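Long-range contact in 3-guanidinopropionase (Pseudomonas aeruginosa, PDB 3NIQ), which hydrolyses 3-guanidinopropanoate to beta-alanine and urea with the help of two manganese ions in each subunit of a homohexamer: residues A[127-132]-A[279-284]. Numbering follows the deposited sequence.
Sequences LVTLPI and GADVVE
Thr129 donates a hydrogen bond to Asp281, with Thr129 OG1 2.9 Å from Asp281 OD2, and this is the one hydrogen bond between segment 127-132, which leads into helix 129-136, and a central strand. The two side chains meet at about a right angle, and the hydroxyl comes down on the carboxylate from above, 40° out of its plane. With chi1 at -53°, OG1 of Thr129 stands beside its own backbone N, a rotation that turns both branches of the side chain to the acceptor, the methyl CG2 of Thr129 resting 3.4 Å from Asp281 OD2. The buried carboxylate has further partners: OD2 is also hydrogen-bonded to the hydroxyl of Tyr236, its stronger partner, and OD1 to that of Ser238, an arrangement that would help a negative charge persist in the interior.

Two residues along the strand, Val283 extends its CG1 to within 3.8 Å of Val128 CG1, a methyl-to-methyl contact. Val283 also touches the manganese ligands His126 and Asp240, which makes this packing part of the second shell of the metal centre. In this arginase-family fold, a hydrogen bond and a valine pair together join the two segments beside the manganese site. Helix 129-136 lies against strand 277-283, which runs between the parallel strands 118-123 and 235-240, while helix 98-114 packs against Pro131 and Ile132.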
loop_
_atom_site.group_PDB
_atom_site.type_symbol
_atom_site.label_atom_id
_atom_site.label_comp_id
_atom_site.label_asym_id
_atom_site.label_seq_id
_atom_site.Cartn_x
_atom_site.Cartn_y
_atom_site.Cartn_z
ATOM N N LEU A 127 -20.627 -14.759 -11.539
ATOM C CA LEU A 127 -22.060 -14.819 -11.871
ATOM C C LEU A 127 -22.330 -14.167 -13.221
ATOM O O LEU A 127 -23.289 -14.516 -13.915
ATOM C CB LEU A 127 -22.946 -14.235 -10.746
ATOM C CG LEU A 127 -24.456 -14.301 -11.015
ATOM C CD1 LEU A 127 -24.919 -15.761 -11.187
ATOM C CD2 LEU A 127 -25.281 -13.593 -9.896
ATOM N N VAL A 128 -21.451 -13.253 -13.628
ATOM C CA VAL A 128 -21.591 -12.610 -14.929
ATOM C C VAL A 128 -21.628 -13.611 -16.095
ATOM O O VAL A 128 -22.235 -13.341 -17.149
ATOM C CB VAL A 128 -20.472 -11.571 -15.186
ATOM C CG1 VAL A 128 -19.106 -12.159 -14.895
ATOM C CG2 VAL A 128 -20.504 -11.159 -16.647
ATOM N N THR A 129 -20.994 -14.767 -15.916
ATOM C CA THR A 129 -20.938 -15.754 -17.000
ATOM C C THR A 129 -22.318 -16.372 -17.294
ATOM O O THR A 129 -22.617 -16.724 -18.447
ATOM C CB THR A 129 -19.883 -16.854 -16.717
ATOM O OG1 THR A 129 -18.627 -16.228 -16.432
ATOM C CG2 THR A 129 -19.695 -17.772 -17.933
ATOM N N LEU A 130 -23.157 -16.477 -16.267
ATOM C CA LEU A 130 -24.513 -16.994 -16.458
ATOM C C LEU A 130 -25.352 -16.249 -17.514
ATOM O O LEU A 130 -25.794 -16.872 -18.473
ATOM C CB LEU A 130 -25.285 -17.074 -15.136
ATOM C CG LEU A 130 -26.730 -17.589 -15.242
ATOM C CD1 LEU A 130 -26.778 -18.940 -15.914
ATOM C CD2 LEU A 130 -27.380 -17.646 -13.851
ATOM N N PRO A 131 -25.593 -14.926 -17.339
ATOM C CA PRO A 131 -26.373 -14.239 -18.378
ATOM C C PRO A 131 -25.731 -14.287 -19.767
ATOM O O PRO A 131 -26.431 -14.375 -20.770
ATOM C CB PRO A 131 -26.496 -12.798 -17.844
ATOM C CG PRO A 131 -25.372 -12.682 -16.806
ATOM C CD PRO A 131 -25.305 -14.041 -16.197
ATOM N N ILE A 132 -24.407 -14.265 -19.833
ATOM C CA ILE A 132 -23.696 -14.507 -21.089
ATOM C C ILE A 132 -24.092 -15.865 -21.713
ATOM O O ILE A 132 -24.456 -15.934 -22.904
ATOM C CB ILE A 132 -22.145 -14.433 -20.859
ATOM C CG1 ILE A 132 -21.749 -13.037 -20.381
ATOM C CG2 ILE A 132 -21.368 -14.804 -22.156
ATOM C CD1 ILE A 132 -20.183 -12.808 -20.174
ATOM N N GLY A 279 -16.516 -17.835 -27.390
ATOM C CA GLY A 279 -16.456 -16.693 -26.489
ATOM C C GLY A 279 -15.511 -17.018 -25.354
ATOM O O GLY A 279 -15.089 -18.162 -25.201
ATOM N N ALA A 280 -15.171 -16.007 -24.561
ATOM C CA ALA A 280 -14.320 -16.239 -23.411
ATOM C C ALA A 280 -14.485 -15.100 -22.444
ATOM O O ALA A 280 -14.962 -14.031 -22.821
ATOM C CB ALA A 280 -12.843 -16.390 -23.844
ATOM N N ASP A 281 -14.120 -15.324 -21.185
ATOM C CA ASP A 281 -14.113 -14.239 -20.229
ATOM C C ASP A 281 -12.974 -14.384 -19.215
ATOM O O ASP A 281 -12.398 -15.472 -19.059
ATOM C CB ASP A 281 -15.482 -14.081 -19.521
ATOM C CG ASP A 281 -15.904 -15.328 -18.759
ATOM O OD1 ASP A 281 -15.040 -15.948 -18.108
ATOM O OD2 ASP A 281 -17.112 -15.675 -18.789
ATOM N N VAL A 282 -12.676 -13.267 -18.543
ATOM C CA VAL A 282 -11.680 -13.199 -17.476
ATOM C C VAL A 282 -12.397 -12.550 -16.307
ATOM O O VAL A 282 -12.758 -11.372 -16.373
ATOM C CB VAL A 282 -10.468 -12.324 -17.878
ATOM C CG1 VAL A 282 -9.480 -12.245 -16.742
ATOM C CG2 VAL A 282 -9.763 -12.896 -19.132
ATOM N N VAL A 283 -12.647 -13.314 -15.249
ATOM C CA VAL A 283 -13.521 -12.808 -14.182
ATOM C C VAL A 283 -12.805 -12.780 -12.843
ATOM O O VAL A 283 -11.739 -13.349 -12.728
ATOM C CB VAL A 283 -14.799 -13.661 -14.054
ATOM C CG1 VAL A 283 -15.599 -13.574 -15.334
ATOM C CG2 VAL A 283 -14.459 -15.141 -13.682
ATOM N N GLU A 284 -13.409 -12.075 -11.884
ATOM C CA GLU A 284 -13.002 -11.998 -10.466
ATOM C C GLU A 284 -11.763 -11.123 -10.208
ATOM O O GLU A 284 -11.193 -11.170 -9.113
ATOM C CB GLU A 284 -12.837 -13.408 -9.817
ATOM C CG GLU A 284 -14.105 -14.280 -9.780
ATOM C CD GLU A 284 -15.162 -13.777 -8.790
ATOM O OE1 GLU A 284 -14.916 -12.776 -8.071
ATOM O OE2 GLU A 284 -16.261 -14.361 -8.752
#